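Local coordinates for protein fiber (Murine adenovirus 2, PDB 5NBH) that forms the distal part of the trimeric adenovirus fibre, whose head domain binds N-acetylglucosamine and probably attaches the virion to host cells, at residues Pro92-Asn97 against Asn101-Ala106; Leu137-Asp140 against Ser145-Thr148; Ala48-Tyr53 against Ile60-Arg65. One frame throughout, in Å; residues are numbered along the deposited sequence.

Contact 1: Pro92-Asn97 against Asn101-Ala106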
ATOM      1  N   PRO A  92      11.540  -6.434 -17.182  1.00 22.36           N
ATOM      2  CA  PRO A  92      12.246  -5.419 -16.412  1.00 20.93           C
ATOM      3  C   PRO A  92      12.919  -4.386 -17.315  1.00 19.13           C
ATOM      4  O   PRO A  92      13.217  -4.674 -18.466  1.00 19.45           O
ATOM      5  CB  PRO A  92      13.277  -6.228 -15.626  1.00 21.95           C
ATOM      6  CG  PRO A  92      13.536  -7.418 -16.460  1.00 22.46           C
ATOM      7  CD  PRO A  92      12.233  -7.735 -17.130  1.00 21.75           C
ATOM      8  N   MET A  93      13.133  -3.192 -16.760  1.00 17.98           N
ATOM      9  CA  MET A  93      13.696  -2.056 -17.481  1.00 16.67           C
ATOM     10  C   MET A  93      15.218  -2.068 -17.354  1.00 16.39           C
ATOM     11  O   MET A  93      15.755  -2.238 -16.265  1.00 14.43           O
ATOM     12  CB  MET A  93      13.140  -0.773 -16.884  1.00 17.76           C
ATOM     13  CG  MET A  93      13.469   0.439 -17.682  1.00 17.73           C
ATOM     14  SD  MET A  93      12.780   1.860 -16.935  1.00 16.88           S
ATOM     15  CE  MET A  93      11.009   1.485 -16.970  1.00 16.09           C
ATOM     16  N   ARG A  94      15.894  -1.864 -18.473  1.00 16.40           N
ATOM     17  CA  ARG A  94      17.346  -1.787 -18.479  1.00 16.42           C
ATOM     18  C   ARG A  94      17.768  -0.364 -18.128  1.00 15.07           C
ATOM     19  O   ARG A  94      17.263   0.611 -18.748  1.00 15.61           O
ATOM     20  CB  ARG A  94      17.834  -2.149 -19.882  0.50 17.70           C
ATOM     21  CG  ARG A  94      19.334  -2.263 -19.995  0.50 18.72           C
ATOM     22  CD  ARG A  94      19.805  -3.292 -19.005  0.50 19.13           C
ATOM     23  NE  ARG A  94      20.993  -3.952 -19.475  0.50 20.21           N
ATOM     24  CZ  ARG A  94      21.442  -5.073 -18.961  0.50 20.10           C
ATOM     25  NH1 ARG A  94      20.806  -5.630 -17.940  0.50 20.66           N
ATOM     26  NH2 ARG A  94      22.530  -5.609 -19.466  0.50 20.76           N
ATOM     27  N   LEU A  95      18.616  -0.245 -17.090  1.00 13.52           N
ATOM     28  CA  LEU A  95      19.124   1.014 -16.583  1.00 12.70           C
ATOM     29  C   LEU A  95      20.640   1.017 -16.643  1.00 12.73           C
ATOM     30  O   LEU A  95      21.268   0.004 -16.406  1.00 13.91           O
ATOM     31  CB  LEU A  95      18.701   1.245 -15.131  1.00 12.79           C
ATOM     32  CG  LEU A  95      17.190   1.274 -14.917  1.00 13.29           C
ATOM     33  CD1 LEU A  95      16.871   1.393 -13.461  1.00 13.38           C
ATOM     34  CD2 LEU A  95      16.584   2.408 -15.695  1.00 13.58           C
ATOM     35  N   ARG A  96      21.197   2.163 -16.968  1.00 12.39           N
ATOM     36  CA  ARG A  96      22.658   2.358 -16.946  1.00 12.36           C
ATOM     37  C   ARG A  96      23.049   3.255 -15.779  1.00 11.70           C
ATOM     38  O   ARG A  96      22.375   4.270 -15.501  1.00 12.90           O
ATOM     39  CB  ARG A  96      23.093   3.001 -18.250  1.00 13.01           C
ATOM     40  CG  ARG A  96      24.588   3.136 -18.398  1.00 13.53           C
ATOM     41  CD  ARG A  96      24.962   3.628 -19.773  1.00 14.84           C
ATOM     42  NE  ARG A  96      26.410   3.644 -19.963  1.00 15.97           N
ATOM     43  CZ  ARG A  96      27.038   3.881 -21.111  1.00 17.60           C
ATOM     44  NH1 ARG A  96      26.355   4.180 -22.217  1.00 18.56           N
ATOM     45  NH2 ARG A  96      28.365   3.866 -21.142  1.00 17.59           N
ATOM     46  N   ASN A  97      24.156   2.910 -15.113  1.00 12.07           N
ATOM     47  CA  ASN A  97      24.736   3.740 -14.079  1.00 12.28           C
ATOM     48  C   ASN A  97      25.520   4.891 -14.710  1.00 12.64           C
ATOM     49  O   ASN A  97      26.746   4.777 -14.958  1.00 12.23           O
ATOM     50  CB  ASN A  97      25.654   2.915 -13.175  1.00 13.17           C
ATOM     51  CG  ASN A  97      26.398   3.767 -12.163  1.00 13.72           C
ATOM     52  OD1 ASN A  97      26.013   4.910 -11.864  1.00 14.84           O
ATOM     53  ND2 ASN A  97      27.498   3.221 -11.639  1.00 15.54           N
ATOM     54  N   ASN A 101      30.149   1.742 -17.711  1.00 14.05           N
ATOM     55  CA  ASN A 101      29.727   0.534 -18.428  1.00 14.70           C
ATOM     56  C   ASN A 101      29.144  -0.437 -17.388  1.00 15.23           C
ATOM     57  O   ASN A 101      29.648  -1.529 -17.179  1.00 16.24           O
ATOM     58  CB  ASN A 101      30.923  -0.071 -19.183  1.00 15.39           C
ATOM     59  CG  ASN A 101      31.391   0.817 -20.318  1.00 16.91           C
ATOM     60  OD1 ASN A 101      30.578   1.259 -21.127  1.00 17.86           O
ATOM     61  ND2 ASN A 101      32.700   1.084 -20.397  1.00 15.85           N
ATOM     62  N   GLU A 102      28.121   0.023 -16.673  1.00 13.54           N
ATOM     63  CA  GLU A 102      27.506  -0.733 -15.582  1.00 14.35           C
ATOM     64  C   GLU A 102      26.001  -0.590 -15.757  1.00 13.29           C
ATOM     65  O   GLU A 102      25.501   0.542 -15.931  1.00 12.66           O
ATOM     66  CB  GLU A 102      27.919  -0.177 -14.232  1.00 15.59           C
ATOM     67  CG  GLU A 102      29.387  -0.421 -13.871  1.00 17.18           C
ATOM     68  CD  GLU A 102      29.784   0.122 -12.516  1.00 19.02           C
ATOM     69  OE1 GLU A 102      28.904   0.559 -11.711  1.00 19.92           O
ATOM     70  OE2 GLU A 102      31.028   0.126 -12.252  1.00 20.89           O
ATOM     71  N   TYR A 103      25.310  -1.721 -15.708  1.00 13.09           N
ATOM     72  CA  TYR A 103      23.860  -1.767 -15.978  1.00 13.11           C
ATOM     73  C   TYR A 103      23.112  -2.582 -14.913  1.00 13.39           C
ATOM     74  O   TYR A 103      23.711  -3.361 -14.180  1.00 13.33           O
ATOM     75  CB  TYR A 103      23.606  -2.373 -17.350  1.00 13.93           C
ATOM     76  CG  TYR A 103      24.200  -1.579 -18.497  1.00 14.88           C
ATOM     77  CD1 TYR A 103      25.564  -1.693 -18.818  1.00 16.27           C
ATOM     78  CD2 TYR A 103      23.434  -0.669 -19.214  1.00 15.00           C
ATOM     79  CE1 TYR A 103      26.113  -0.961 -19.871  1.00 17.43           C
ATOM     80  CE2 TYR A 103      23.986   0.080 -20.259  1.00 16.23           C
ATOM     81  CZ  TYR A 103      25.312  -0.075 -20.584  1.00 16.93           C
ATOM     82  OH  TYR A 103      25.854   0.664 -21.608  1.00 18.44           O
ATOM     83  N   ALA A 104      21.800  -2.377 -14.858  1.00 12.77           N
ATOM     84  CA  ALA A 104      20.901  -3.150 -14.005  1.00 13.06           C
ATOM     85  C   ALA A 104      19.565  -3.355 -14.723  1.00 14.38           C
ATOM     86  O   ALA A 104      19.214  -2.604 -15.623  1.00 14.46           O
ATOM     87  CB  ALA A 104      20.686  -2.445 -12.696  1.00 12.71           C
ATOM     88  N   ASP A 105      18.841  -4.381 -14.295  1.00 15.48           N
ATOM     89  CA  ASP A 105      17.450  -4.612 -14.713  1.00 16.57           C
ATOM     90  C   ASP A 105      16.576  -4.265 -13.523  1.00 15.38           C
ATOM     91  O   ASP A 105      16.899  -4.643 -12.393  1.00 16.07           O
ATOM     92  CB  ASP A 105      17.229  -6.072 -15.035  1.00 19.10           C
ATOM     93  CG  ASP A 105      17.682  -6.439 -16.443  1.00 24.47           C
ATOM     94  OD1 ASP A 105      18.060  -5.543 -17.214  1.00 25.89           O
ATOM     95  OD2 ASP A 105      17.629  -7.639 -16.768  1.00 29.86           O
ATOM     96  N   ALA A 106      15.487  -3.552 -13.758  1.00 13.77           N
ATOM     97  CA  ALA A 106      14.649  -3.119 -12.666  1.00 13.12           C
ATOM     98  C   ALA A 106      13.172  -3.438 -12.940  1.00 12.86           C
ATOM     99  O   ALA A 106      12.681  -3.195 -14.031  1.00 13.22           O
ATOM    100  CB  ALA A 106      14.857  -1.632 -12.426  1.00 13.31           C
TER
HETATM  101  O   HOH W   1      15.985  -5.394 -19.255  1.00 29.90           O
HETATM  102  O   HOH W   2      30.653   4.058 -22.791  0.50 19.43           O
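N97 and E102 meet twice where this beta hairpin of the fibre head opens into its turn. The backbone N of N97 donates to O of E102 in a nearly straight bond (2.8 Å, 173°), and the amide ND2 of N97 reaches OE1 of E102 at 3.0 Å. The two side chains run alongside each other. OE1 lies in the plane of the N97 amide, but the amide nitrogen meets the carboxylate from above its plane. The other end of that amide, OD1, accepts from the backbone N of T134, which fixes its rotation. N97 and E102 both belong to the N-acetylglucosamine site, which holds no sugar in this model; of its other members, the Q133 side chain touches N97 and that of T132 lies about 7 Å off.

R94 and D105 share the face on which R96 and Y103 lie. With CG anti to the backbone N (chi1 -173°) and a bend at chi2, the R94 chain in one of its two modelled conformers turns back over the partner strand, and NH1 forms a salt bridge to OD1 of D105 at 2.8 Å, again from above the carboxylate plane. CB of Y103 covers one face of this guanidinium, while NH2 goes on to a second carboxylate, E126. R96 instead stays extended and lies alongside Y103: its CG makes an off-centre CH-pi contact 4.1 Å from the ring centroid, and its NE bonds to O of Y100.

On the reverse face CD1 of L95 packs on CB of A106 at 3.8 Å. Antiparallel pairs M93–A106 and L95–A104 supply the backbone bonds, L95 N to A104 O being 2.8 Å. Strand 103-113 is flanked on its other edge by 116-125, while M93, L95 and A104 pack against strand 131-140 of the second sheet.

Contact 2: Leu137-Asp140 against Ser145-Thr148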
ATOM      1  N   LEU A 137      15.240   7.487 -13.610  1.00 11.29           N
ATOM      2  CA  LEU A 137      13.984   7.265 -14.366  1.00 11.62           C
ATOM      3  C   LEU A 137      13.390   8.594 -14.802  1.00 11.35           C
ATOM      4  O   LEU A 137      13.235   9.480 -14.002  1.00 11.93           O
ATOM      5  CB  LEU A 137      12.947   6.544 -13.479  1.00 12.44           C
ATOM      6  CG  LEU A 137      13.390   5.205 -12.896  1.00 14.19           C
ATOM      7  CD1 LEU A 137      12.389   4.679 -11.856  1.00 14.46           C
ATOM      8  CD2 LEU A 137      13.602   4.226 -14.032  1.00 14.74           C
ATOM      9  N   GLN A 138      13.074   8.709 -16.086  1.00 11.45           N
ATOM     10  CA  GLN A 138      12.528   9.916 -16.682  0.50 12.06           C
ATOM     11  C   GLN A 138      11.101   9.627 -17.138  1.00 11.64           C
ATOM     12  O   GLN A 138      10.855   8.575 -17.717  1.00 12.73           O
ATOM     13  CB  GLN A 138      13.374  10.288 -17.898  0.50 12.94           C
ATOM     14  CG  GLN A 138      13.053  11.614 -18.546  0.50 13.86           C
ATOM     15  CD  GLN A 138      13.879  11.848 -19.796  0.50 14.78           C
ATOM     16  OE1 GLN A 138      13.621  12.788 -20.532  0.50 16.95           O
ATOM     17  NE2 GLN A 138      14.863  10.989 -20.046  0.50 15.33           N
ATOM     18  N   PHE A 139      10.216  10.573 -16.898  1.00 11.88           N
ATOM     19  CA  PHE A 139       8.824  10.479 -17.278  1.00 11.97           C
ATOM     20  C   PHE A 139       8.419  11.790 -17.923  1.00 12.50           C
ATOM     21  O   PHE A 139       8.778  12.881 -17.437  1.00 12.75           O
ATOM     22  CB  PHE A 139       7.941  10.266 -16.041  1.00 11.24           C
ATOM     23  CG  PHE A 139       8.312   9.067 -15.230  1.00 11.18           C
ATOM     24  CD1 PHE A 139       9.276   9.167 -14.232  1.00 10.67           C
ATOM     25  CD2 PHE A 139       7.683   7.841 -15.424  1.00 11.25           C
ATOM     26  CE1 PHE A 139       9.630   8.072 -13.477  1.00 11.16           C
ATOM     27  CE2 PHE A 139       8.026   6.731 -14.664  1.00 12.00           C
ATOM     28  CZ  PHE A 139       9.007   6.844 -13.691  1.00 11.50           C
ATOM     29  N   ASP A 140       7.571  11.699 -18.940  1.00 13.34           N
ATOM     30  CA  ASP A 140       7.022  12.912 -19.544  1.00 14.61           C
ATOM     31  C   ASP A 140       6.371  13.807 -18.488  1.00 14.35           C
ATOM     32  O   ASP A 140       5.546  13.361 -17.720  1.00 13.93           O
ATOM     33  CB  ASP A 140       6.034  12.544 -20.670  1.00 16.45           C
ATOM     34  CG  ASP A 140       5.609  13.772 -21.459  1.00 19.05           C
ATOM     35  OD1 ASP A 140       4.829  14.582 -20.941  1.00 19.14           O
ATOM     36  OD2 ASP A 140       6.124  13.942 -22.582  1.00 24.29           O
ATOM     37  N   SER A 145       4.159   9.444 -18.916  1.00 15.84           N
ATOM     38  CA  SER A 145       4.687   8.272 -19.583  1.00 16.74           C
ATOM     39  C   SER A 145       6.195   8.087 -19.372  1.00 15.06           C
ATOM     40  O   SER A 145       6.950   9.015 -19.582  1.00 14.65           O
ATOM     41  CB  SER A 145       4.454   8.360 -21.100  1.00 20.07           C
ATOM     42  OG  SER A 145       3.066   8.382 -21.365  1.00 25.23           O
ATOM     43  N   CYS A 146       6.611   6.870 -19.067  1.00 13.99           N
ATOM     44  CA  CYS A 146       8.046   6.595 -18.843  1.00 14.60           C
ATOM     45  C   CYS A 146       8.819   6.670 -20.164  1.00 15.05           C
ATOM     46  O   CYS A 146       8.413   6.069 -21.177  1.00 15.24           O
ATOM     47  CB  CYS A 146       8.244   5.259 -18.171  1.00 14.28           C
ATOM     48  SG  CYS A 146       9.945   4.968 -17.636  1.00 15.81           S
ATOM     49  N   LEU A 147       9.859   7.508 -20.170  1.00 15.08           N
ATOM     50  CA  LEU A 147      10.755   7.672 -21.320  1.00 16.64           C
ATOM     51  C   LEU A 147      11.952   6.744 -21.292  1.00 16.37           C
ATOM     52  O   LEU A 147      12.581   6.520 -22.332  1.00 17.57           O
ATOM     53  CB  LEU A 147      11.233   9.120 -21.397  1.00 17.92           C
ATOM     54  CG  LEU A 147      10.103  10.158 -21.467  1.00 19.53           C
ATOM     55  CD1 LEU A 147      10.667  11.560 -21.329  1.00 20.32           C
ATOM     56  CD2 LEU A 147       9.303  10.010 -22.759  1.00 22.05           C
ATOM     57  N   THR A 148      12.302   6.235 -20.106  1.00 14.76           N
ATOM     58  CA  THR A 148      13.509   5.399 -19.900  1.00 13.70           C
ATOM     59  C   THR A 148      13.325   3.965 -20.375  1.00 14.45           C
ATOM     60  O   THR A 148      14.250   3.317 -20.845  1.00 13.42           O
ATOM     61  CB  THR A 148      13.911   5.383 -18.419  1.00 13.52           C
ATOM     62  OG1 THR A 148      13.969   6.719 -17.930  1.00 13.15           O
ATOM     63  CG2 THR A 148      15.227   4.681 -18.204  1.00 13.98           C
TER
HETATM   64  O   HOH W   3      15.871   8.081 -19.250  1.00 26.62           O
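F139 and C146 form a single backbone bridge, their CA atoms 4.3 Å apart, as the chain doubles back from strand 131-140 in the beta-sandwich head and runs roughly antiparallel to it, though without becoming a regular strand. Backbone bonds lie to either side of the bridge: N of D140 donates to O of S145 (2.8 Å), and N of L147 donates to O of Q138 (2.9 Å). The remaining NH that the strand turns toward the loop, that of Q138, is taken by a side chain instead. OG1 of T148 accepts from it at 2.9 Å with an angle of 162°, standing where a strand partner would offer a carbonyl.

The F139 ring rests obliquely against C146, with CE2 3.8 Å from CB of the cysteine. With SG anti to the backbone N (chi1 -171°), the sulfur lies 4.5 Å from the ring centroid and 34° off the normal, a slanted sulfur-aromatic contact. M151 touches both residues, and the ring also meets that of F209 on strand 208-217, so the bridge is tied into the hydrophobic interior. N of C146 donates to the hydroxyl of Y85.

Q138, in one of its two modelled conformers, projects to the loop side as an extended chain and passes obliquely over L147, whose methyl CD1 sits against the amide near OE1. That oxygen also has a weak bond from ND2 of N208. OD1 of D140 accepts from the backbone N of both T142 and L143, inside the bend before the return segment. At the T148 end a water adds a bridge beside the direct Q138–T148 bond, accepting from NE2 of the same Q138 conformer at 3.2 Å and lying 2.7 Å from OG1 of T148.

Contact 3: Ala48-Tyr53 against Ile60-Arg65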
ATOM      1  N   ALA A  48     -35.186  -1.965  -7.334  1.00 25.12           N
ATOM      2  CA  ALA A  48     -34.622  -2.529  -6.104  1.00 23.62           C
ATOM      3  C   ALA A  48     -33.354  -1.760  -5.750  1.00 23.95           C
ATOM      4  O   ALA A  48     -32.511  -1.509  -6.619  1.00 20.35           O
ATOM      5  CB  ALA A  48     -34.315  -4.003  -6.267  1.00 23.23           C
ATOM      6  N   ALA A  49     -33.222  -1.394  -4.473  1.00 21.68           N
ATOM      7  CA  ALA A  49     -31.987  -0.782  -3.983  1.00 21.99           C
ATOM      8  C   ALA A  49     -30.782  -1.572  -4.495  1.00 20.35           C
ATOM      9  O   ALA A  49     -30.808  -2.810  -4.525  1.00 19.58           O
ATOM     10  CB  ALA A  49     -31.977  -0.740  -2.458  1.00 23.15           C
ATOM     11  N   PRO A  50     -29.714  -0.867  -4.887  1.00 18.75           N
ATOM     12  CA  PRO A  50     -29.430   0.553  -4.770  1.00 18.91           C
ATOM     13  C   PRO A  50     -30.028   1.451  -5.834  1.00 17.87           C
ATOM     14  O   PRO A  50     -29.737   2.643  -5.848  1.00 18.08           O
ATOM     15  CB  PRO A  50     -27.895   0.595  -4.869  1.00 19.41           C
ATOM     16  CG  PRO A  50     -27.606  -0.508  -5.802  1.00 19.13           C
ATOM     17  CD  PRO A  50     -28.543  -1.601  -5.395  1.00 20.10           C
ATOM     18  N   LEU A  51     -30.860   0.912  -6.714  1.00 19.45           N
ATOM     19  CA  LEU A  51     -31.604   1.782  -7.625  1.00 20.16           C
ATOM     20  C   LEU A  51     -32.860   2.298  -6.896  1.00 21.70           C
ATOM     21  O   LEU A  51     -33.494   1.551  -6.138  1.00 21.98           O
ATOM     22  CB  LEU A  51     -32.011   1.028  -8.882  1.00 19.87           C
ATOM     23  CG  LEU A  51     -30.870   0.383  -9.690  1.00 19.58           C
ATOM     24  CD1 LEU A  51     -31.486  -0.454 -10.799  1.00 19.81           C
ATOM     25  CD2 LEU A  51     -29.929   1.455 -10.239  1.00 19.07           C
ATOM     26  N   SER A  52     -33.199   3.546  -7.160  1.00 23.74           N
ATOM     27  CA  SER A  52     -34.424   4.142  -6.623  1.00 27.32           C
ATOM     28  C   SER A  52     -35.194   4.939  -7.680  1.00 28.41           C
ATOM     29  O   SER A  52     -34.632   5.400  -8.685  1.00 26.57           O
ATOM     30  CB  SER A  52     -34.086   5.038  -5.442  1.00 27.44           C
ATOM     31  OG  SER A  52     -33.177   6.039  -5.841  1.00 28.72           O
ATOM     32  N   TYR A  53     -36.488   5.106  -7.428  1.00 30.71           N
ATOM     33  CA  TYR A  53     -37.369   5.858  -8.329  1.00 34.04           C
ATOM     34  C   TYR A  53     -38.136   6.943  -7.561  1.00 33.99           C
ATOM     35  O   TYR A  53     -38.835   6.635  -6.618  1.00 35.03           O
ATOM     36  CB  TYR A  53     -38.345   4.907  -9.015  1.00 37.00           C
ATOM     37  CG  TYR A  53     -39.247   5.603 -10.018  1.00 39.75           C
ATOM     38  CD1 TYR A  53     -38.730   6.124 -11.196  1.00 40.97           C
ATOM     39  CD2 TYR A  53     -40.615   5.755  -9.772  1.00 42.43           C
ATOM     40  CE1 TYR A  53     -39.546   6.769 -12.119  1.00 45.84           C
ATOM     41  CE2 TYR A  53     -41.442   6.401 -10.684  1.00 44.48           C
ATOM     42  CZ  TYR A  53     -40.903   6.903 -11.855  1.00 45.62           C
ATOM     43  OH  TYR A  53     -41.710   7.540 -12.758  1.00 50.48           O
ATOM     44  N   ILE A  60     -35.344   7.794 -12.318  1.00 24.43           N
ATOM     45  CA  ILE A  60     -34.624   6.671 -11.753  1.00 24.13           C
ATOM     46  C   ILE A  60     -33.197   7.132 -11.477  1.00 20.73           C
ATOM     47  O   ILE A  60     -32.589   7.849 -12.294  1.00 18.56           O
ATOM     48  CB  ILE A  60     -34.684   5.379 -12.636  1.00 26.22           C
ATOM     49  CG1 ILE A  60     -33.857   4.256 -12.000  1.00 25.96           C
ATOM     50  CG2 ILE A  60     -34.237   5.635 -14.061  1.00 27.19           C
ATOM     51  CD1 ILE A  60     -34.242   2.857 -12.444  1.00 28.20           C
ATOM     52  N   SER A  61     -32.711   6.786 -10.272  1.00 21.89           N
ATOM     53  CA  SER A  61     -31.357   7.086  -9.810  1.00 21.50           C
ATOM     54  C   SER A  61     -30.636   5.849  -9.274  1.00 20.39           C
ATOM     55  O   SER A  61     -31.268   4.840  -8.928  1.00 18.98           O
ATOM     56  CB  SER A  61     -31.438   8.101  -8.655  1.00 24.34           C
ATOM     57  OG  SER A  61     -31.646   9.409  -9.152  1.00 26.78           O
ATOM     58  N   LEU A  62     -29.301   5.949  -9.196  1.00 18.91           N
ATOM     59  CA  LEU A  62     -28.471   4.997  -8.405  1.00 18.66           C
ATOM     60  C   LEU A  62     -28.031   5.680  -7.100  1.00 18.72           C
ATOM     61  O   LEU A  62     -27.431   6.752  -7.135  1.00 21.19           O
ATOM     62  CB  LEU A  62     -27.201   4.591  -9.180  1.00 18.05           C
ATOM     63  CG  LEU A  62     -26.189   3.724  -8.387  1.00 18.12           C
ATOM     64  CD1 LEU A  62     -26.747   2.332  -8.140  1.00 18.15           C
ATOM     65  CD2 LEU A  62     -24.863   3.623  -9.122  1.00 18.96           C
ATOM     66  N   ASP A  63     -28.371   5.088  -5.971  1.00 20.03           N
ATOM     67  CA  ASP A  63     -27.914   5.595  -4.679  1.00 19.91           C
ATOM     68  C   ASP A  63     -26.558   4.982  -4.342  1.00 18.69           C
ATOM     69  O   ASP A  63     -26.415   3.768  -4.377  1.00 16.87           O
ATOM     70  CB  ASP A  63     -28.942   5.268  -3.605  1.00 22.27           C
ATOM     71  CG  ASP A  63     -30.272   5.987  -3.851  1.00 25.22           C
ATOM     72  OD1 ASP A  63     -30.215   7.188  -4.188  1.00 30.37           O
ATOM     73  OD2 ASP A  63     -31.337   5.339  -3.756  1.00 27.85           O
ATOM     74  N   TYR A  64     -25.599   5.834  -4.007  1.00 18.67           N
ATOM     75  CA  TYR A  64     -24.241   5.362  -3.646  1.00 20.23           C
ATOM     76  C   TYR A  64     -23.666   6.179  -2.481  1.00 20.41           C
ATOM     77  O   TYR A  64     -24.117   7.307  -2.209  1.00 19.43           O
ATOM     78  CB  TYR A  64     -23.315   5.408  -4.871  1.00 20.02           C
ATOM     79  CG  TYR A  64     -23.235   6.754  -5.489  1.00 20.98           C
ATOM     80  CD1 TYR A  64     -22.335   7.710  -5.023  1.00 20.83           C
ATOM     81  CD2 TYR A  64     -24.110   7.124  -6.514  1.00 22.16           C
ATOM     82  CE1 TYR A  64     -22.288   8.983  -5.562  1.00 23.03           C
ATOM     83  CE2 TYR A  64     -24.063   8.394  -7.062  1.00 23.31           C
ATOM     84  CZ  TYR A  64     -23.166   9.320  -6.576  1.00 23.84           C
ATOM     85  OH  TYR A  64     -23.103  10.564  -7.111  1.00 27.43           O
ATOM     86  N   ARG A  65     -22.629   5.620  -1.844  1.00 20.66           N
ATOM     87  CA  ARG A  65     -21.946   6.269  -0.713  1.00 21.50           C
ATOM     88  C   ARG A  65     -20.879   7.177  -1.264  1.00 21.07           C
ATOM     89  O   ARG A  65     -19.910   6.703  -1.867  1.00 20.04           O
ATOM     90  CB  ARG A  65     -21.319   5.232   0.215  1.00 24.97           C
ATOM     91  CG  ARG A  65     -22.333   4.426   0.995  1.00 29.60           C
ATOM     92  CD  ARG A  65     -22.699   5.110   2.299  1.00 34.58           C
ATOM     93  NE  ARG A  65     -21.588   4.999   3.249  1.00 35.75           N
ATOM     94  CZ  ARG A  65     -21.389   3.996   4.102  1.00 39.72           C
ATOM     95  NH1 ARG A  65     -22.238   2.969   4.199  1.00 42.25           N
ATOM     96  NH2 ARG A  65     -20.320   4.028   4.889  1.00 44.61           N
TER
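S52 and D63 face each other on one side of a short antiparallel hairpin, and L51, L62, Y53 and I60 lie on the other. This is the shaft part of the chain, built as a triple beta-spiral. OG of S52 takes the position between its backbone N and carbonyl carbon (chi1 58°), from where it donates to OD2 of D63 at 2.9 Å, approaching from above the carboxylate plane. N of D63 donates to O of P50 (2.8 Å, 168°), so the aspartate is held by main chain and side chain together.

On the apolar face P50 and L62 run alongside each other in the same direction, CG of the proline 3.8 Å from CD1 of the leucine. The same methyl meets CD2 of L51 at 3.9 Å, and here the two leucine chains slant across one another. The cis peptide before P50 sits in a type VI turn, closed by N of L51 donating to O of A48, that leads into strand 51-54. Further along, the Y53 ring offers CD1 obliquely to the backbone N of I60.

S52 and S61 form the hydrogen-bonded pair at the middle, each N bonding to the other's O at 2.9 Å. L51 meets L51 of the third subunit and S61 of the second, while I60 pairs in parallel with a strand of the third. The S52–D63 bond thus ties the hairpin to itself, the aliphatic groups serve both hairpin and trimer, and S61 and the D63 backbone also reach neighbouring subunits, consistent with a shaft repeat whose apolar side is completed in the trimer.

How the contacts relate
Along the chain contact 3 comes first, then contact 1, then contact 2, each closing before the next opens. Contact 3 belongs to the shaft, its centre about 52 Å from that of contact 1 and 43 Å from that of contact 2. The other two share the head, their centres about 15 Å apart, and touch where the strand of M93 and L95 meets the loop after strand 131-140: CD2 of L95 meets CG2 of T148 at 3.6 Å, and CE of M93 meets SG of C146 at 3.7 Å. The hairpin that contributes N97 and E102 to the sugar site thus rests on the strand and loop of contact 2, while contact 3 helps build the trimeric stalk that carries this head.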